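Local atomic coordinates of cytolethal distending toxin protein B (PDB entry 1SR4), a protein that serves as the DNase I-like subunit of a three-chain bacterial genotoxin and probably cuts host-cell DNA, leading to cell-cycle arrest and death. Residues W10-S15 and I25-L30; G62-E67 and S87-G92; I202-P207 and I235-M240. One frame throughout, in Å; residues are numbered along the deposited sequence.

Interaction 1 of 3, residues W10-S15 and I25-L30; sequences WNLQGS and INVRQL
Trp10 lays the six-membered part of its indole against the side chain of Asn26, whose CB sits 4.1 Å from the centroid of that ring and over its face, a CH-pi contact. The amide of Asn26 stands steeply to the indole, the two planes 69° apart, and its OD1 comes 3.5 Å from Trp10 CH2. This amide is buried but satisfied: OD1 bonds to Thr249 and ND2 to the backbone of Gln247, while Trp10 NE1 donates a hydrogen bond to the carbonyl of His252. With CG anti to the backbone N (chi1 -174°), the indole reaches off strand 7-11 to helix 20-31. Val27 CG2 meets the ring at its edge, 4.0 Å from Trp10 CE3, and Leu30 CD1 packs at the root of the side chain, against Trp10 CB. Strand 7-11 and helix 20-31 open a beta-alpha-beta unit completed by strand 39-43, whose Leu40 touches both Val27 and Leu30. Just past the strand, Leu12 also carries its CG anti to the backbone N, and its CD1 lies 3.9 Å from Val27 CG2. The chain turns there through an Asx turn: Asn11 OD1 accepts from Gln13 N at 3.0 Å, in the carbonyl plane. Asn11 ND2 hydrogen-bonds to Glu44 and Asp177.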
loop_
_atom_site.group_PDB
_atom_site.type_symbol
_atom_site.label_atom_id
_atom_site.label_comp_id
_atom_site.label_asym_id
_atom_site.label_seq_id
_atom_site.Cartn_x
_atom_site.Cartn_y
_atom_site.Cartn_z
ATOM N N TRP B 10 -6.783 -5.467 -0.110
ATOM C CA TRP B 10 -5.593 -5.621 -0.923
ATOM C C TRP B 10 -5.308 -7.106 -1.097
ATOM O O TRP B 10 -5.345 -7.860 -0.130
ATOM C CB TRP B 10 -4.365 -4.950 -0.291
ATOM C CG TRP B 10 -3.166 -4.977 -1.213
ATOM C CD1 TRP B 10 -3.155 -4.669 -2.553
ATOM C CD2 TRP B 10 -1.810 -5.349 -0.875
ATOM N NE1 TRP B 10 -1.879 -4.827 -3.063
ATOM C CE2 TRP B 10 -1.041 -5.247 -2.061
ATOM C CE3 TRP B 10 -1.177 -5.752 0.307
ATOM C CZ2 TRP B 10 0.337 -5.542 -2.095
ATOM C CZ3 TRP B 10 0.199 -6.041 0.274
ATOM C CH2 TRP B 10 0.935 -5.935 -0.920
ATOM N N ASN B 11 -5.063 -7.524 -2.338
ATOM C CA ASN B 11 -4.713 -8.906 -2.601
ATOM C C ASN B 11 -3.189 -8.831 -2.580
ATOM O O ASN B 11 -2.570 -8.238 -3.461
ATOM C CB ASN B 11 -5.199 -9.377 -3.984
ATOM C CG ASN B 11 -4.856 -10.834 -4.238
ATOM O OD1 ASN B 11 -3.840 -11.337 -3.740
ATOM N ND2 ASN B 11 -5.678 -11.515 -5.010
ATOM N N LEU B 12 -2.605 -9.417 -1.549
ATOM C CA LEU B 12 -1.170 -9.412 -1.327
ATOM C C LEU B 12 -0.357 -10.321 -2.254
ATOM O O LEU B 12 0.841 -10.099 -2.430
ATOM C CB LEU B 12 -0.921 -9.773 0.152
ATOM C CG LEU B 12 0.469 -9.703 0.805
ATOM C CD1 LEU B 12 0.322 -9.190 2.250
ATOM C CD2 LEU B 12 1.143 -11.109 0.790
ATOM N N GLN B 13 -1.002 -11.328 -2.845
ATOM C CA GLN B 13 -0.324 -12.285 -3.736
ATOM C C GLN B 13 0.927 -12.836 -3.069
ATOM O O GLN B 13 2.019 -12.807 -3.639
ATOM C CB GLN B 13 0.051 -11.631 -5.080
ATOM C CG GLN B 13 -1.172 -11.204 -5.916
ATOM C CD GLN B 13 -0.821 -10.858 -7.350
ATOM O OE1 GLN B 13 0.107 -10.099 -7.612
ATOM N NE2 GLN B 13 -1.569 -11.417 -8.291
ATOM N N GLY B 14 0.763 -13.376 -1.874
ATOM C CA GLY B 14 1.912 -13.898 -1.157
ATOM C C GLY B 14 2.407 -15.246 -1.651
ATOM O O GLY B 14 1.678 -15.968 -2.336
ATOM N N SER B 15 3.652 -15.581 -1.318
ATOM C CA SER B 15 4.229 -16.869 -1.687
ATOM C C SER B 15 5.415 -17.163 -0.785
ATOM O O SER B 15 5.835 -16.324 0.015
ATOM C CB SER B 15 4.703 -16.877 -3.142
ATOM O OG SER B 15 5.758 -15.953 -3.322
ATOM N N ILE B 25 5.963 -3.682 4.150
ATOM C CA ILE B 25 6.058 -2.520 3.281
ATOM C C ILE B 25 4.645 -1.952 3.078
ATOM O O ILE B 25 4.305 -0.897 3.626
ATOM C CB ILE B 25 6.670 -2.886 1.908
ATOM C CG1 ILE B 25 8.134 -3.300 2.103
ATOM C CG2 ILE B 25 6.547 -1.693 0.914
ATOM C CD1 ILE B 25 8.792 -3.851 0.848
ATOM N N ASN B 26 3.796 -2.675 2.349
ATOM C CA ASN B 26 2.459 -2.165 2.048
ATOM C C ASN B 26 1.353 -2.263 3.110
ATOM O O ASN B 26 0.665 -1.267 3.379
ATOM C CB ASN B 26 1.968 -2.794 0.747
ATOM C CG ASN B 26 2.910 -2.530 -0.412
ATOM O OD1 ASN B 26 3.468 -3.455 -0.997
ATOM N ND2 ASN B 26 3.099 -1.258 -0.743
ATOM N N VAL B 27 1.148 -3.437 3.703
ATOM C CA VAL B 27 0.095 -3.531 4.712
ATOM C C VAL B 27 0.320 -2.517 5.837
ATOM O O VAL B 27 -0.624 -1.882 6.274
ATOM C CB VAL B 27 -0.022 -4.946 5.298
ATOM C CG1 VAL B 27 -1.063 -4.966 6.428
ATOM C CG2 VAL B 27 -0.457 -5.911 4.207
ATOM N N ARG B 28 1.561 -2.343 6.292
ATOM C CA ARG B 28 1.823 -1.365 7.343
ATOM C C ARG B 28 1.408 0.039 6.902
ATOM O O ARG B 28 0.816 0.785 7.666
ATOM C CB ARG B 28 3.306 -1.360 7.730
ATOM C CG ARG B 28 3.816 -2.701 8.252
ATOM C CD ARG B 28 5.300 -2.634 8.615
ATOM N NE ARG B 28 5.473 -1.890 9.839
ATOM C CZ ARG B 28 5.794 -2.431 11.002
ATOM N NH1 ARG B 28 6.003 -3.731 11.109
ATOM N NH2 ARG B 28 5.848 -1.662 12.064
ATOM N N GLN B 29 1.712 0.406 5.666
ATOM C CA GLN B 29 1.335 1.731 5.191
ATOM C C GLN B 29 -0.182 1.913 5.054
ATOM O O GLN B 29 -0.700 3.015 5.265
ATOM C CB GLN B 29 2.064 2.033 3.858
ATOM C CG GLN B 29 3.573 2.277 4.062
ATOM C CD GLN B 29 4.404 2.315 2.770
ATOM O OE1 GLN B 29 3.865 2.427 1.666
ATOM N NE2 GLN B 29 5.741 2.238 2.918
ATOM N N LEU B 30 -0.907 0.845 4.728
ATOM C CA LEU B 30 -2.360 0.957 4.581
ATOM C C LEU B 30 -3.048 1.218 5.926
ATOM O O LEU B 30 -4.147 1.785 5.984
ATOM C CB LEU B 30 -2.943 -0.325 3.951
ATOM C CG LEU B 30 -2.407 -0.690 2.555
ATOM C CD1 LEU B 30 -3.104 -1.963 2.088
ATOM C CD2 LEU B 30 -2.649 0.443 1.542
#

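Interaction 2 of 3, residues G62-E67 and S87-G92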
loop_
_atom_site.group_PDB
_atom_site.type_symbol
_atom_site.label_atom_id
_atom_site.label_comp_id
_atom_site.label_asym_id
_atom_site.label_seq_id
_atom_site.Cartn_x
_atom_site.Cartn_y
_atom_site.Cartn_z
ATOM N N GLY B 62 -16.213 -24.518 13.564
ATOM C CA GLY B 62 -16.567 -25.231 12.351
ATOM C C GLY B 62 -15.344 -25.818 11.668
ATOM O O GLY B 62 -14.240 -25.773 12.219
ATOM N N GLY B 63 -15.533 -26.357 10.466
ATOM C CA GLY B 63 -14.425 -26.954 9.739
ATOM C C GLY B 63 -13.427 -25.977 9.133
ATOM O O GLY B 63 -12.260 -26.329 8.928
ATOM N N THR B 64 -13.875 -24.761 8.829
ATOM C CA THR B 64 -12.985 -23.763 8.246
ATOM C C THR B 64 -12.194 -23.079 9.351
ATOM O O THR B 64 -12.759 -22.544 10.297
ATOM C CB THR B 64 -13.751 -22.686 7.451
ATOM O OG1 THR B 64 -14.466 -23.302 6.379
ATOM C CG2 THR B 64 -12.781 -21.678 6.862
ATOM N N PRO B 65 -10.863 -23.096 9.236
ATOM C CA PRO B 65 -9.978 -22.480 10.223
ATOM C C PRO B 65 -10.120 -20.954 10.308
ATOM O O PRO B 65 -10.337 -20.271 9.305
ATOM C CB PRO B 65 -8.592 -22.912 9.747
ATOM C CG PRO B 65 -8.759 -22.966 8.250
ATOM C CD PRO B 65 -10.096 -23.659 8.110
ATOM N N ILE B 66 -10.014 -20.432 11.520
ATOM C CA ILE B 66 -10.096 -18.997 11.740
ATOM C C ILE B 66 -9.471 -18.766 13.109
ATOM O O ILE B 66 -9.891 -19.360 14.099
ATOM C CB ILE B 66 -11.570 -18.500 11.673
ATOM C CG1 ILE B 66 -11.607 -16.983 11.469
ATOM C CG2 ILE B 66 -12.337 -18.918 12.916
ATOM C CD1 ILE B 66 -11.025 -16.180 12.597
ATOM N N GLU B 67 -8.441 -17.928 13.158
ATOM C CA GLU B 67 -7.746 -17.675 14.412
ATOM C C GLU B 67 -7.522 -16.189 14.623
ATOM O O GLU B 67 -7.473 -15.417 13.664
ATOM C CB GLU B 67 -6.390 -18.387 14.407
ATOM C CG GLU B 67 -6.461 -19.889 14.239
ATOM C CD GLU B 67 -5.098 -20.489 13.936
ATOM O OE1 GLU B 67 -4.448 -20.052 12.960
ATOM O OE2 GLU B 67 -4.671 -21.399 14.672
ATOM N N SER B 87 -7.530 -16.946 8.272
ATOM C CA SER B 87 -8.116 -18.199 7.834
ATOM C C SER B 87 -7.093 -18.846 6.906
ATOM O O SER B 87 -6.955 -18.456 5.750
ATOM C CB SER B 87 -9.426 -17.935 7.100
ATOM O OG SER B 87 -9.922 -19.139 6.546
ATOM N N ARG B 88 -6.358 -19.821 7.427
ATOM C CA ARG B 88 -5.324 -20.478 6.644
ATOM C C ARG B 88 -5.927 -21.609 5.808
ATOM O O ARG B 88 -5.776 -22.788 6.126
ATOM C CB ARG B 88 -4.242 -21.007 7.586
ATOM C CG ARG B 88 -3.008 -21.548 6.902
ATOM C CD ARG B 88 -2.030 -22.124 7.929
ATOM N NE ARG B 88 -0.912 -22.787 7.263
ATOM C CZ ARG B 88 -0.947 -24.028 6.780
ATOM N NH1 ARG B 88 -2.044 -24.767 6.899
ATOM N NH2 ARG B 88 0.113 -24.524 6.152
ATOM N N LEU B 89 -6.618 -21.225 4.742
ATOM C CA LEU B 89 -7.274 -22.167 3.840
ATOM C C LEU B 89 -6.332 -23.033 3.008
ATOM O O LEU B 89 -6.613 -24.216 2.771
ATOM C CB LEU B 89 -8.192 -21.396 2.885
ATOM C CG LEU B 89 -9.269 -20.526 3.541
ATOM C CD1 LEU B 89 -9.956 -19.659 2.489
ATOM C CD2 LEU B 89 -10.271 -21.410 4.254
ATOM N N ASP B 90 -5.225 -22.441 2.560
ATOM C CA ASP B 90 -4.258 -23.126 1.703
ATOM C C ASP B 90 -3.297 -24.054 2.461
ATOM O O ASP B 90 -2.130 -23.726 2.667
ATOM C CB ASP B 90 -3.462 -22.072 0.916
ATOM C CG ASP B 90 -2.685 -22.656 -0.244
ATOM O OD1 ASP B 90 -2.667 -23.893 -0.386
ATOM O OD2 ASP B 90 -2.095 -21.866 -1.019
ATOM N N VAL B 91 -3.774 -25.233 2.837
ATOM C CA VAL B 91 -2.924 -26.167 3.564
ATOM C C VAL B 91 -1.900 -26.791 2.619
ATOM O O VAL B 91 -0.925 -27.372 3.062
ATOM C CB VAL B 91 -3.759 -27.293 4.235
ATOM C CG1 VAL B 91 -4.762 -26.682 5.217
ATOM C CG2 VAL B 91 -4.469 -28.130 3.175
ATOM N N GLY B 92 -2.125 -26.664 1.316
ATOM C CA GLY B 92 -1.194 -27.226 0.356
ATOM C C GLY B 92 0.090 -26.435 0.176
ATOM O O GLY B 92 1.185 -27.001 0.254
HETATM O O HOH W 1 -6.414 -20.127 10.185
#
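The two backbones approach most closely at Ile66 and Ser87, whose CA atoms are 4.5 Å apart, and beyond Ser87 the 87-92 segment bends through inverse gamma turns centred on Arg88 and Asp90. Ser87 carries the one direct hydrogen bond between the segments: its OG, anti to the backbone N (chi1 174°), donates to Pro65 O over 3.0 Å. The hydroxyl lies in the plane of that carbonyl and nearly in line with it, the C=O...OG angle being 158°. The same oxygen also receives a CA-H...O contact from Ser87, so one residue meets it through both side chain and backbone. Next to this bond Thr64 turns its methyl rather than its hydroxyl to the other segment; Thr64 CG2 lies 3.6 Å from Leu89 CD2 and 3.8 Å from Ser87 OG, forming a small apolar patch beside the polar link. The contact lies where the loop leading into strand 67-72 meets the loop leaving strand 81-87, neighbouring antiparallel strands of the eight-stranded sheet, and a backbone hydrogen bond between Glu67 and Tyr86 marks the start of their pairing. The Pro65 ring presents CG to the carbonyl of Arg88, 3.7 Å from Arg88 O. A water bridges the segments, accepting from Arg88 N at 2.8 Å and donating weakly to Glu67 OE1, which also bonds the hydroxyl of Tyr69. Farther along, the carboxylate oxygens of Asp90 bond to Thr7 and Thr8 of the neighbouring cytolethal distending toxin protein C chain.

Interaction 3 of 3, residues I202-P207 and I235-M240; sequences IAPTEP and IGASLM
This is a buried, largely apolar packing of a loop on an edge strand: residues 202-207, leaving strand 200-202 of one sheet, run alongside strand 235-239 of the other in nearly the same direction, 12° apart. No direct hydrogen bond joins them, although Ala203 and Ala237 bring their CA atoms to 5.0 Å. Ala237 points CB at the loop, and Ile202 CG2 meets Ala237 CB at 3.6 Å. That branch of Ile202, anti to the backbone N, also lies against the backbone of Gly236. Pro204 continues the seam, its CD 4.0 Å from Ala237 CB. At the far end Leu239 sets both methyls against Pro207 O, a buried carbonyl oxygen that has no hydrogen-bonding partner in the model, with Leu239 CD2 3.3 Å from Pro207 O; Leu239 CD1 also touches Glu206 CB at 3.9 Å. Waters supply the polar links. One donates to both Ala203 O and Ala237 O; another accepts from Leu239 N and donates to Glu206 OE1 at 2.8 Å. In the DNase I-like sandwich this seam brings the margins of the two sheets together, with strand 216-221 flanking the loop through Tyr217 and Leu220, strand 255-259 pairing with strand 235-239, and Glu108 and Phe110 of the neighbouring subunit A packing on Pro204 and Ser238.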
loop_
_atom_site.group_PDB
_atom_site.type_symbol
_atom_site.label_atom_id
_atom_site.label_comp_id
_atom_site.label_asym_id
_atom_site.label_seq_id
_atom_site.Cartn_x
_atom_site.Cartn_y
_atom_site.Cartn_z
ATOM N N ILE B 202 -20.050 -1.111 -4.656
ATOM C CA ILE B 202 -19.257 0.116 -4.587
ATOM C C ILE B 202 -17.877 -0.246 -5.127
ATOM O O ILE B 202 -17.156 -1.056 -4.520
ATOM C CB ILE B 202 -19.115 0.655 -3.124
ATOM C CG1 ILE B 202 -20.473 1.136 -2.588
ATOM C CG2 ILE B 202 -18.213 1.878 -3.105
ATOM C CD1 ILE B 202 -21.365 0.041 -2.116
ATOM N N ALA B 203 -17.506 0.365 -6.253
ATOM C CA ALA B 203 -16.228 0.057 -6.899
ATOM C C ALA B 203 -15.534 1.224 -7.597
ATOM O O ALA B 203 -16.175 2.173 -8.022
ATOM C CB ALA B 203 -16.444 -1.078 -7.922
ATOM N N PRO B 204 -14.203 1.162 -7.720
ATOM C CA PRO B 204 -13.493 2.257 -8.401
ATOM C C PRO B 204 -13.833 2.151 -9.881
ATOM O O PRO B 204 -14.398 1.153 -10.312
ATOM C CB PRO B 204 -12.012 1.917 -8.215
ATOM C CG PRO B 204 -11.976 0.797 -7.180
ATOM C CD PRO B 204 -13.287 0.076 -7.323
ATOM N N THR B 205 -13.494 3.179 -10.652
ATOM C CA THR B 205 -13.678 3.146 -12.102
ATOM C C THR B 205 -12.259 3.083 -12.680
ATOM O O THR B 205 -12.069 3.092 -13.895
ATOM C CB THR B 205 -14.369 4.411 -12.660
ATOM O OG1 THR B 205 -13.645 5.570 -12.239
ATOM C CG2 THR B 205 -15.822 4.490 -12.190
ATOM N N GLU B 206 -11.264 3.067 -11.794
ATOM C CA GLU B 206 -9.874 2.947 -12.212
ATOM C C GLU B 206 -9.461 1.489 -11.994
ATOM O O GLU B 206 -9.970 0.822 -11.112
ATOM C CB GLU B 206 -8.954 3.825 -11.368
ATOM C CG GLU B 206 -9.142 5.323 -11.525
ATOM C CD GLU B 206 -8.014 6.080 -10.862
ATOM O OE1 GLU B 206 -8.128 6.425 -9.667
ATOM O OE2 GLU B 206 -6.987 6.308 -11.539
ATOM N N PRO B 207 -8.518 0.991 -12.795
ATOM C CA PRO B 207 -8.036 -0.391 -12.681
ATOM C C PRO B 207 -7.553 -0.721 -11.253
ATOM O O PRO B 207 -7.017 0.152 -10.559
ATOM C CB PRO B 207 -6.886 -0.432 -13.692
ATOM C CG PRO B 207 -7.334 0.549 -14.758
ATOM C CD PRO B 207 -7.896 1.693 -13.936
ATOM N N ILE B 235 -20.838 6.040 0.715
ATOM C CA ILE B 235 -19.526 5.408 0.809
ATOM C C ILE B 235 -18.978 5.304 -0.608
ATOM O O ILE B 235 -19.649 4.798 -1.494
ATOM C CB ILE B 235 -19.624 4.010 1.438
ATOM C CG1 ILE B 235 -20.131 4.134 2.880
ATOM C CG2 ILE B 235 -18.252 3.311 1.394
ATOM C CD1 ILE B 235 -20.234 2.788 3.642
ATOM N N GLY B 236 -17.769 5.818 -0.830
ATOM C CA GLY B 236 -17.188 5.751 -2.160
ATOM C C GLY B 236 -15.946 4.871 -2.198
ATOM O O GLY B 236 -15.195 4.802 -1.211
ATOM N N ALA B 237 -15.720 4.199 -3.328
ATOM C CA ALA B 237 -14.540 3.345 -3.482
ATOM C C ALA B 237 -13.454 4.147 -4.184
ATOM O O ALA B 237 -13.749 4.996 -5.017
ATOM C CB ALA B 237 -14.879 2.109 -4.304
ATOM N N SER B 238 -12.196 3.875 -3.863
ATOM C CA SER B 238 -11.100 4.598 -4.494
ATOM C C SER B 238 -9.818 3.799 -4.335
ATOM O O SER B 238 -9.667 3.091 -3.341
ATOM C CB SER B 238 -10.936 5.957 -3.802
ATOM O OG SER B 238 -9.840 6.679 -4.320
ATOM N N LEU B 239 -8.917 3.846 -5.317
ATOM C CA LEU B 239 -7.635 3.164 -5.122
ATOM C C LEU B 239 -7.095 3.911 -3.895
ATOM O O LEU B 239 -7.216 5.136 -3.819
ATOM C CB LEU B 239 -6.704 3.369 -6.328
ATOM C CG LEU B 239 -7.215 2.796 -7.661
ATOM C CD1 LEU B 239 -6.173 2.977 -8.755
ATOM C CD2 LEU B 239 -7.541 1.305 -7.472
ATOM N N MET B 240 -6.523 3.195 -2.930
ATOM C CA MET B 240 -6.017 3.841 -1.708
ATOM C C MET B 240 -4.601 4.398 -1.881
ATOM O O MET B 240 -3.698 4.112 -1.093
ATOM C CB MET B 240 -6.038 2.843 -0.539
ATOM C CG MET B 240 -5.827 3.499 0.830
ATOM S SD MET B 240 -6.179 2.303 2.107
ATOM C CE MET B 240 -6.774 3.343 3.431
HETATM O O HOH W 2 -16.014 5.107 -7.240
HETATM O O HOH W 3 -9.881 5.223 -7.853
#

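Overall arrangement
The three contacts come in sequence along the chain, all within the endonuclease/exonuclease/phosphatase-family domain. Strands 7-11, 67-72, 81-87 and 235-239, which lie in or border on the contacts, belong to the same eight-stranded sheet. Interaction 1 covers that sheet with helix 20-31, interaction 2 lies at strand ends, and interaction 3 joins its edge to the second sheet. Interactions 1 and 3 have centres 18 Å apart and touch where Met240 CE packs 4.0 Å from Leu30 O. Interactions 2 and 3, with centres 29 Å apart, flank the chain's centre on opposite sides. Interactions 1 and 2 lie against protein C and interaction 3 mainly against subunit A, consistent with a catalytic subunit held within the toxin complex.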